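Local coordinates for protein putative fructose-aminoacid-6-phosphate deglycase (Bacillus subtilis, PDB 3EUA) that catalyses the conversion of fructosamine 6-phosphates to glucose 6-phosphate and a free amino acid, as a sugar-phosphate deglycase built from two SIS domains, at residues S43-D48 / D253-L258; V140-V145 / G292-L297; G206-Y211 / S224-A229. All blocks are in the same frame, centred on the assembly; numbering follows the deposited sequence.

In the fold
Interactions 1 and 2 both tie the first SIS domain to the second. Interaction 1 sets helix 41-50 against the turn before helix 256-269, and interaction 2 sets helix 137-153 against helix 288-313. Their centres lie about 12 Å apart, and they touch where Ser43 packs on Leu141, Tyr142 and Val145. Along the chain their segments alternate: 43-48, 140-145, 253-258, 292-297. Interaction 3 lies within the second SIS domain, in a beta-alpha-beta unit with helix 205-220, nested inside the loops closed by the other two. Its centre is about 15 Å from interaction 1 and about 18 Å from interaction 2. Interactions 1 and 3 also touch the second subunit, so at interaction 1 domain pairing and dimer contact adjoin.

Interaction 1 of 3, residues S43-D48 / D253-L258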
loop_
_atom_site.group_PDB
_atom_site.type_symbol
_atom_site.label_atom_id
_atom_site.label_comp_id
_atom_site.label_asym_id
_atom_site.label_seq_id
_atom_site.Cartn_x
_atom_site.Cartn_y
_atom_site.Cartn_z
ATOM N N SER A 43 -2.132 7.290 11.093
ATOM C CA SER A 43 -3.233 6.835 11.961
ATOM C C SER A 43 -3.404 5.319 11.918
ATOM O O SER A 43 -3.842 4.722 12.911
ATOM C CB SER A 43 -4.517 7.549 11.595
ATOM O OG SER A 43 -4.416 8.924 11.974
ATOM N N LYS A 44 -3.155 4.703 10.746
ATOM C CA LYS A 44 -3.201 3.236 10.625
ATOM C C LYS A 44 -2.060 2.667 11.473
ATOM O O LYS A 44 -2.254 1.692 12.234
ATOM C CB LYS A 44 -3.180 2.804 9.140
ATOM C CG LYS A 44 -2.978 1.317 8.822
ATOM C CD LYS A 44 -3.871 0.359 9.556
ATOM C CE LYS A 44 -3.579 -1.102 9.156
ATOM N NZ LYS A 44 -4.230 -2.104 10.053
ATOM N N TYR A 45 -0.889 3.285 11.418
ATOM C CA TYR A 45 0.232 2.846 12.229
ATOM C C TYR A 45 -0.108 2.946 13.724
ATOM O O TYR A 45 0.148 2.011 14.466
ATOM C CB TYR A 45 1.463 3.663 11.917
ATOM C CG TYR A 45 2.692 3.162 12.563
ATOM C CD1 TYR A 45 3.505 2.229 11.918
ATOM C CD2 TYR A 45 3.085 3.636 13.796
ATOM C CE1 TYR A 45 4.681 1.775 12.517
ATOM C CE2 TYR A 45 4.227 3.211 14.381
ATOM C CZ TYR A 45 5.026 2.270 13.747
ATOM O OH TYR A 45 6.185 1.834 14.372
ATOM N N VAL A 46 -0.719 4.075 14.141
ATOM C CA VAL A 46 -1.153 4.266 15.525
ATOM C C VAL A 46 -2.096 3.146 15.941
ATOM O O VAL A 46 -1.888 2.489 16.960
ATOM C CB VAL A 46 -1.818 5.671 15.748
ATOM C CG1 VAL A 46 -2.466 5.789 17.128
ATOM C CG2 VAL A 46 -0.781 6.794 15.575
ATOM N N PHE A 47 -3.136 2.906 15.160
ATOM C CA PHE A 47 -4.050 1.812 15.474
ATOM C C PHE A 47 -3.347 0.472 15.579
ATOM O O PHE A 47 -3.654 -0.312 16.480
ATOM C CB PHE A 47 -5.212 1.708 14.465
ATOM C CG PHE A 47 -6.453 2.346 14.942
ATOM C CD1 PHE A 47 -6.636 3.709 14.858
ATOM C CD2 PHE A 47 -7.444 1.573 15.548
ATOM C CE1 PHE A 47 -7.798 4.302 15.345
ATOM C CE2 PHE A 47 -8.596 2.166 16.021
ATOM C CZ PHE A 47 -8.762 3.533 15.932
ATOM N N ASP A 48 -2.415 0.192 14.676
ATOM C CA ASP A 48 -1.679 -1.088 14.736
ATOM C C ASP A 48 -0.874 -1.257 16.013
ATOM O O ASP A 48 -0.801 -2.349 16.547
ATOM C CB ASP A 48 -0.770 -1.294 13.504
ATOM C CG ASP A 48 -1.551 -1.636 12.246
ATOM O OD1 ASP A 48 -2.758 -1.992 12.330
ATOM O OD2 ASP A 48 -0.954 -1.570 11.157
ATOM N N ASP A 253 9.790 6.402 14.705
ATOM C CA ASP A 253 8.958 5.272 15.114
ATOM C C ASP A 253 9.815 3.997 15.190
ATOM O O ASP A 253 11.044 4.005 14.964
ATOM C CB ASP A 253 7.634 5.128 14.279
ATOM C CG ASP A 253 7.823 4.669 12.812
ATOM O OD1 ASP A 253 8.826 3.992 12.464
ATOM O OD2 ASP A 253 6.919 4.981 11.984
ATOM N N GLU A 254 9.147 2.909 15.529
ATOM C CA GLU A 254 9.783 1.632 15.689
ATOM C C GLU A 254 10.452 1.098 14.430
ATOM O O GLU A 254 11.300 0.241 14.542
ATOM C CB GLU A 254 8.760 0.581 16.171
ATOM C CG GLU A 254 8.146 0.745 17.568
ATOM C CD GLU A 254 7.129 1.869 17.715
ATOM O OE1 GLU A 254 6.842 2.567 16.720
ATOM O OE2 GLU A 254 6.614 2.044 18.845
ATOM N N THR A 255 10.064 1.597 13.251
ATOM C CA THR A 255 10.587 1.135 11.981
ATOM C C THR A 255 11.789 1.917 11.486
ATOM O O THR A 255 12.315 1.601 10.426
ATOM C CB THR A 255 9.477 1.130 10.884
ATOM O OG1 THR A 255 9.237 2.455 10.380
ATOM C CG2 THR A 255 8.180 0.539 11.421
ATOM N N ARG A 256 12.261 2.894 12.252
ATOM C CA ARG A 256 13.436 3.653 11.859
ATOM C C ARG A 256 14.634 2.754 11.422
ATOM O O ARG A 256 15.353 3.120 10.482
ATOM C CB ARG A 256 13.860 4.575 12.980
ATOM C CG ARG A 256 15.076 5.411 12.652
ATOM C CD ARG A 256 15.508 6.137 13.864
ATOM N NE ARG A 256 16.756 6.830 13.614
ATOM C CZ ARG A 256 16.862 8.017 13.041
ATOM N NH1 ARG A 256 15.790 8.726 12.657
ATOM N NH2 ARG A 256 18.075 8.523 12.893
ATOM N N PRO A 257 14.878 1.597 12.103
ATOM C CA PRO A 257 15.971 0.750 11.593
ATOM C C PRO A 257 15.863 0.393 10.102
ATOM O O PRO A 257 16.898 0.223 9.444
ATOM C CB PRO A 257 15.846 -0.512 12.441
ATOM C CG PRO A 257 15.225 -0.023 13.738
ATOM C CD PRO A 257 14.262 1.008 13.317
ATOM N N LEU A 258 14.636 0.250 9.583
ATOM C CA LEU A 258 14.442 -0.039 8.156
ATOM C C LEU A 258 14.985 1.113 7.322
ATOM O O LEU A 258 15.666 0.879 6.333
ATOM C CB LEU A 258 12.955 -0.245 7.793
ATOM C CG LEU A 258 12.245 -1.556 8.167
ATOM C CD1 LEU A 258 12.378 -1.900 9.662
ATOM C CD2 LEU A 258 10.751 -1.524 7.674
#
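Tyr45 on helix 41-50 faces the turn that starts at Asp253, and their CA atoms, 9.5 Å apart, are the nearest across the two segments. Residues 253 to 256 form a type I beta turn that leads into helix 256-269. Tyr45 spans the gap alone from its side. Its CG stands anti to the backbone N (chi1 -172°), which sends the ring out from the helix to the turn. Tyr45 OH donates a short hydrogen bond of 2.5 Å to Glu254 OE1. The oxygen lies at the ring edge, in the ring plane, but the hydroxyl meets it from above the carboxylate plane. Glu254 is bent at chi2 (73°), and this brings its carboxylate back to the phenol. Asp253 covers one ring face: its OD2 sits 3.7 Å from Tyr45 CZ, offset toward the rim. Ring and carboxylate planes are only 15° apart. At the ring edge, Thr255 CG2 comes within 3.8 Å of Tyr45 OH. Asp253 OD1 accepts from both Thr255 OG1, at 2.6 Å, and Thr255 N, at 2.8 Å. The bond from Thr255 N is a capping bond ahead of helix 256-269, and the pair of bonds fixes the carboxylate against the ring. The other oxygen, Asp253 OD2, takes a hydrogen bond from Ala203 N. The contact thus joins the two SIS domains of one chain. Arg67 of the second subunit packs on Tyr45, and Gln66 of that subunit bonds to Glu254 O. Elsewhere helix 41-50 packs on helix 137-153 through Ser43 and Val46, and on strands 27-32 and 55-60.

Interaction 2 of 3, residues V140-V145 / G292-L297; sequences VLYQIV and GYLAPL
Tyr142 reaches from helix 137-153 to helix 288-313 and carries this contact for its side. The two short helical segments run nearly antiparallel, at 159°, with axes 12.4 Å apart, so a long side chain is needed to bridge them. From CB, which points at the other helix, the ring extends across the gap. Tyr142 CD2 meets Leu294 CD2 at 3.9 Å, near the ring plane. Farther out, Tyr142 CE2 lies 3.2 Å from Tyr293 O. The same Tyr142 CE2 comes 4.1 Å from Leu297 CD1, which approaches obliquely. Tyr142 CZ lies 4.2 Å from Tyr293 CB. At the end, Tyr142 OH donates to Tyr293 O over 2.6 Å. The carbonyl oxygen lies at the ring edge, in the ring plane. The C=O...donor angle is 126°, and the hydroxyl is tilted 29° from the carbonyl plane. Helix 288-313 is kinked here. Leu297 N makes only a weak bond to Leu294 O and none to the turn before, which probably leaves Tyr293 O available to the phenol. A phenylalanine in place of Tyr142 would probably leave the Tyr293 carbonyl without this donor and the two helices without their hydrogen bond. The Tyr293 ring itself turns away, and its OH bonds to Glu50. Around the contact, Phe146 meets the Tyr142 ring edge-to-face and Pro42 of helix 41-50 packs on it. Leu294 and Leu297 rest on helix 158-190, while Val140, Leu141 and Ile144 lie against strand 103-108.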
loop_
_atom_site.group_PDB
_atom_site.type_symbol
_atom_site.label_atom_id
_atom_site.label_comp_id
_atom_site.label_asym_id
_atom_site.label_seq_id
_atom_site.Cartn_x
_atom_site.Cartn_y
_atom_site.Cartn_z
ATOM N N VAL A 140 -6.191 17.434 13.439
ATOM C CA VAL A 140 -7.587 17.063 13.691
ATOM C C VAL A 140 -7.764 15.562 13.585
ATOM O O VAL A 140 -8.490 14.978 14.354
ATOM C CB VAL A 140 -8.551 17.828 12.715
ATOM C CG1 VAL A 140 -9.945 17.217 12.680
ATOM C CG2 VAL A 140 -8.612 19.350 13.073
ATOM N N LEU A 141 -7.081 14.949 12.628
ATOM C CA LEU A 141 -7.157 13.498 12.445
ATOM C C LEU A 141 -6.666 12.785 13.702
ATOM O O LEU A 141 -7.299 11.831 14.176
ATOM C CB LEU A 141 -6.354 13.063 11.220
ATOM C CG LEU A 141 -6.272 11.554 10.925
ATOM C CD1 LEU A 141 -7.623 10.895 11.095
ATOM C CD2 LEU A 141 -5.721 11.345 9.499
ATOM N N TYR A 142 -5.544 13.222 14.238
ATOM C CA TYR A 142 -5.052 12.639 15.482
ATOM C C TYR A 142 -5.965 12.924 16.700
ATOM O O TYR A 142 -6.076 12.097 17.602
ATOM C CB TYR A 142 -3.597 13.038 15.785
ATOM C CG TYR A 142 -2.515 12.195 15.138
ATOM C CD1 TYR A 142 -2.784 10.935 14.567
ATOM C CD2 TYR A 142 -1.175 12.532 15.329
ATOM C CE1 TYR A 142 -1.756 10.133 14.056
ATOM C CE2 TYR A 142 -0.120 11.726 14.821
ATOM C CZ TYR A 142 -0.428 10.547 14.178
ATOM O OH TYR A 142 0.570 9.761 13.701
ATOM N N GLN A 143 -6.602 14.082 16.761
ATOM C CA GLN A 143 -7.565 14.325 17.842
ATOM C C GLN A 143 -8.646 13.228 17.812
ATOM O O GLN A 143 -9.007 12.633 18.853
ATOM C CB GLN A 143 -8.211 15.706 17.696
ATOM C CG GLN A 143 -7.281 16.911 17.829
ATOM C CD GLN A 143 -7.996 18.226 17.540
ATOM O OE1 GLN A 143 -9.157 18.385 17.884
ATOM N NE2 GLN A 143 -7.292 19.181 16.932
ATOM N N ILE A 144 -9.146 12.945 16.607
ATOM C CA ILE A 144 -10.152 11.905 16.402
ATOM C C ILE A 144 -9.616 10.508 16.751
ATOM O O ILE A 144 -10.254 9.728 17.484
ATOM C CB ILE A 144 -10.638 11.870 14.929
ATOM C CG1 ILE A 144 -11.286 13.220 14.541
ATOM C CG2 ILE A 144 -11.625 10.719 14.731
ATOM C CD1 ILE A 144 -11.696 13.406 13.035
ATOM N N VAL A 145 -8.444 10.188 16.201
ATOM C CA VAL A 145 -7.828 8.866 16.371
ATOM C C VAL A 145 -7.462 8.566 17.829
ATOM O O VAL A 145 -7.908 7.558 18.378
ATOM C CB VAL A 145 -6.619 8.710 15.420
ATOM C CG1 VAL A 145 -5.753 7.497 15.737
ATOM C CG2 VAL A 145 -7.141 8.650 13.998
ATOM N N GLY A 292 7.255 9.151 17.873
ATOM C CA GLY A 292 7.233 8.373 16.635
ATOM C C GLY A 292 5.982 8.615 15.824
ATOM O O GLY A 292 6.014 8.560 14.573
ATOM N N TYR A 293 4.882 8.917 16.520
ATOM C CA TYR A 293 3.627 9.185 15.841
ATOM C C TYR A 293 3.566 10.596 15.286
ATOM O O TYR A 293 2.883 10.828 14.279
ATOM C CB TYR A 293 2.429 8.963 16.780
ATOM C CG TYR A 293 2.361 7.603 17.471
ATOM C CD1 TYR A 293 2.650 6.431 16.781
ATOM C CD2 TYR A 293 1.863 7.478 18.769
ATOM C CE1 TYR A 293 2.556 5.196 17.389
ATOM C CE2 TYR A 293 1.770 6.212 19.403
ATOM C CZ TYR A 293 2.111 5.079 18.679
ATOM O OH TYR A 293 2.023 3.802 19.183
ATOM N N LEU A 294 4.299 11.526 15.896
ATOM C CA LEU A 294 4.295 12.943 15.475
ATOM C C LEU A 294 5.376 13.339 14.465
ATOM O O LEU A 294 5.199 14.306 13.710
ATOM C CB LEU A 294 4.404 13.858 16.715
ATOM C CG LEU A 294 3.190 13.784 17.665
ATOM C CD1 LEU A 294 3.492 14.463 19.013
ATOM C CD2 LEU A 294 1.896 14.340 17.014
ATOM N N ALA A 295 6.466 12.596 14.423
ATOM C CA ALA A 295 7.565 12.917 13.486
ATOM C C ALA A 295 7.123 13.038 12.036
ATOM O O ALA A 295 7.645 13.915 11.325
ATOM C CB ALA A 295 8.698 11.921 13.579
ATOM N N PRO A 296 6.205 12.156 11.577
ATOM C CA PRO A 296 5.806 12.310 10.161
ATOM C C PRO A 296 5.187 13.672 9.803
ATOM O O PRO A 296 5.301 14.131 8.642
ATOM C CB PRO A 296 4.772 11.206 9.942
ATOM C CG PRO A 296 4.705 10.382 11.149
ATOM C CD PRO A 296 5.559 10.999 12.229
ATOM N N LEU A 297 4.483 14.276 10.763
ATOM C CA LEU A 297 3.883 15.616 10.561
ATOM C C LEU A 297 4.969 16.643 10.327
ATOM O O LEU A 297 4.858 17.498 9.436
ATOM C CB LEU A 297 3.024 16.056 11.723
ATOM C CG LEU A 297 1.671 15.388 11.850
ATOM C CD1 LEU A 297 1.741 13.845 11.809
ATOM C CD2 LEU A 297 1.027 15.852 13.136
#

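Interaction 3 of 3, residues G206-Y211 / S224-A229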
loop_
_atom_site.group_PDB
_atom_site.type_symbol
_atom_site.label_atom_id
_atom_site.label_comp_id
_atom_site.label_asym_id
_atom_site.label_seq_id
_atom_site.Cartn_x
_atom_site.Cartn_y
_atom_site.Cartn_z
ATOM N N GLY A 206 3.305 7.265 4.349
ATOM C CA GLY A 206 2.309 8.121 3.661
ATOM C C GLY A 206 2.864 9.493 3.276
ATOM O O GLY A 206 2.439 10.049 2.262
ATOM N N VAL A 207 3.842 10.006 4.041
ATOM C CA VAL A 207 4.504 11.292 3.742
ATOM C C VAL A 207 5.280 11.186 2.430
ATOM O O VAL A 207 5.210 12.095 1.587
ATOM C CB VAL A 207 5.431 11.768 4.927
ATOM C CG1 VAL A 207 6.169 13.040 4.604
ATOM C CG2 VAL A 207 4.598 11.934 6.161
ATOM N N ALA A 208 6.013 10.075 2.268
ATOM C CA ALA A 208 6.747 9.776 1.058
ATOM C C ALA A 208 5.758 9.591 -0.097
ATOM O O ALA A 208 5.925 10.150 -1.204
ATOM C CB ALA A 208 7.542 8.494 1.237
ATOM N N TYR A 209 4.731 8.798 0.136
ATOM C CA TYR A 209 3.724 8.539 -0.908
ATOM C C TYR A 209 3.110 9.845 -1.402
ATOM O O TYR A 209 3.018 10.095 -2.626
ATOM C CB TYR A 209 2.675 7.553 -0.381
ATOM C CG TYR A 209 1.504 7.291 -1.321
ATOM C CD1 TYR A 209 1.673 6.543 -2.506
ATOM C CD2 TYR A 209 0.242 7.721 -1.013
ATOM C CE1 TYR A 209 0.605 6.287 -3.343
ATOM C CE2 TYR A 209 -0.842 7.479 -1.869
ATOM C CZ TYR A 209 -0.655 6.750 -3.016
ATOM O OH TYR A 209 -1.734 6.527 -3.880
ATOM N N SER A 210 2.687 10.695 -0.466
ATOM C CA SER A 210 2.079 11.977 -0.837
ATOM C C SER A 210 3.074 12.822 -1.609
ATOM O O SER A 210 2.752 13.458 -2.606
ATOM C CB SER A 210 1.647 12.728 0.426
ATOM O OG SER A 210 0.825 13.814 0.045
ATOM N N TYR A 211 4.317 12.853 -1.163
ATOM C CA TYR A 211 5.293 13.693 -1.890
ATOM C C TYR A 211 5.425 13.200 -3.302
ATOM O O TYR A 211 5.547 13.997 -4.241
ATOM C CB TYR A 211 6.660 13.695 -1.246
ATOM C CG TYR A 211 7.445 14.951 -1.531
ATOM C CD1 TYR A 211 7.146 16.111 -0.870
ATOM C CD2 TYR A 211 8.481 14.965 -2.420
ATOM C CE1 TYR A 211 7.829 17.279 -1.112
ATOM C CE2 TYR A 211 9.208 16.140 -2.657
ATOM C CZ TYR A 211 8.869 17.285 -1.981
ATOM O OH TYR A 211 9.536 18.455 -2.198
ATOM N N SER A 224 7.812 9.893 -10.109
ATOM C CA SER A 224 8.245 9.478 -8.766
ATOM C C SER A 224 7.662 8.094 -8.438
ATOM O O SER A 224 6.973 7.461 -9.263
ATOM C CB SER A 224 7.903 10.535 -7.705
ATOM O OG SER A 224 8.600 10.331 -6.470
ATOM N N HIS A 225 7.999 7.625 -7.251
ATOM C CA HIS A 225 7.590 6.316 -6.719
ATOM C C HIS A 225 8.032 6.358 -5.301
ATOM O O HIS A 225 9.185 6.693 -5.049
ATOM C CB HIS A 225 8.402 5.211 -7.382
ATOM C CG HIS A 225 7.988 3.815 -7.022
ATOM N ND1 HIS A 225 8.466 2.718 -7.712
ATOM C CD2 HIS A 225 7.070 3.335 -6.145
ATOM C CE1 HIS A 225 7.920 1.618 -7.209
ATOM N NE2 HIS A 225 7.068 1.965 -6.257
ATOM N N ALA A 226 7.158 6.028 -4.367
ATOM C CA ALA A 226 7.519 5.992 -2.958
ATOM C C ALA A 226 7.851 4.550 -2.616
ATOM O O ALA A 226 6.978 3.723 -2.501
ATOM C CB ALA A 226 6.400 6.500 -2.046
ATOM N N ILE A 227 9.121 4.287 -2.405
ATOM C CA ILE A 227 9.574 2.942 -2.064
ATOM C C ILE A 227 9.476 2.699 -0.559
ATOM O O ILE A 227 9.939 3.483 0.211
ATOM C CB ILE A 227 11.071 2.704 -2.472
ATOM C CG1 ILE A 227 11.319 3.125 -3.927
ATOM C CG2 ILE A 227 11.483 1.228 -2.228
ATOM C CD1 ILE A 227 10.416 2.475 -4.873
ATOM N N HIS A 228 8.901 1.590 -0.145
ATOM C CA HIS A 228 8.887 1.266 1.266
ATOM C C HIS A 228 10.324 0.806 1.627
ATOM O O HIS A 228 10.951 -0.014 0.923
ATOM C CB HIS A 228 7.820 0.226 1.597
ATOM C CG HIS A 228 7.836 -0.202 3.029
ATOM N ND1 HIS A 228 8.706 -1.159 3.504
ATOM C CD2 HIS A 228 7.120 0.218 4.096
ATOM C CE1 HIS A 228 8.515 -1.316 4.799
ATOM N NE2 HIS A 228 7.582 -0.466 5.191
ATOM N N ALA A 229 10.875 1.376 2.689
ATOM C CA ALA A 229 12.274 1.094 3.095
ATOM C C ALA A 229 12.622 -0.371 3.322
ATOM O O ALA A 229 13.778 -0.760 3.130
ATOM C CB ALA A 229 12.654 1.900 4.297
#
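Ala226, on the short strand 226-228, presses its methyl group against the backbone of helix 205-220. The tight part of the contact is this one methyl. Ala226 CB lies 3.6 Å from Tyr209 CA and 3.7 Å from Ala208 C, so it sits directly on the peptide that joins those two residues. The CA atoms of Tyr209 and Ala226 are 5.0 Å apart. The small Ala226 side chain lets the strand come this close to the helix backbone. Ala208 CB meets Ala226 CB methyl to methyl at 4.0 Å. Tyr209 CB touches the same methyl, Ala226 CB, at 4.2 Å, but from there its side chain leaves the contact.

The other side of the contact is looser. Tyr209, partly exposed, sends its ring toward the second subunit: with chi1 at 175° the ring swings to the far side from its own amide nitrogen. There its polar end, the hydroxyl, is hydrogen-bonded to Glu231 of the second subunit. On the strand, Ile227 points away from the helix, and its CD1 lies over the centre of the His225 ring. That ring stacks on His225 of the second subunit. Ser224 OG bonds to Ile196 O, just before strand 197-200, and to Ser212 OG of helix 205-220.

The helix and strand belong to the beta-alpha-beta unit 197-200, 205-220, 226-228, and Ala226 also packs on Thr198 of strand 197-200. No hydrogen bond crosses between the two segments, so their contact is one of van der Waals packing, methyl against peptide and methyl. The hydrogen bonds that join helix and strand come from beside it, from Tyr205 OH to Ala226 O and between Ser212 and Ser224. The chemistry thus implies a close fit at Ala226 with polar ties next to it.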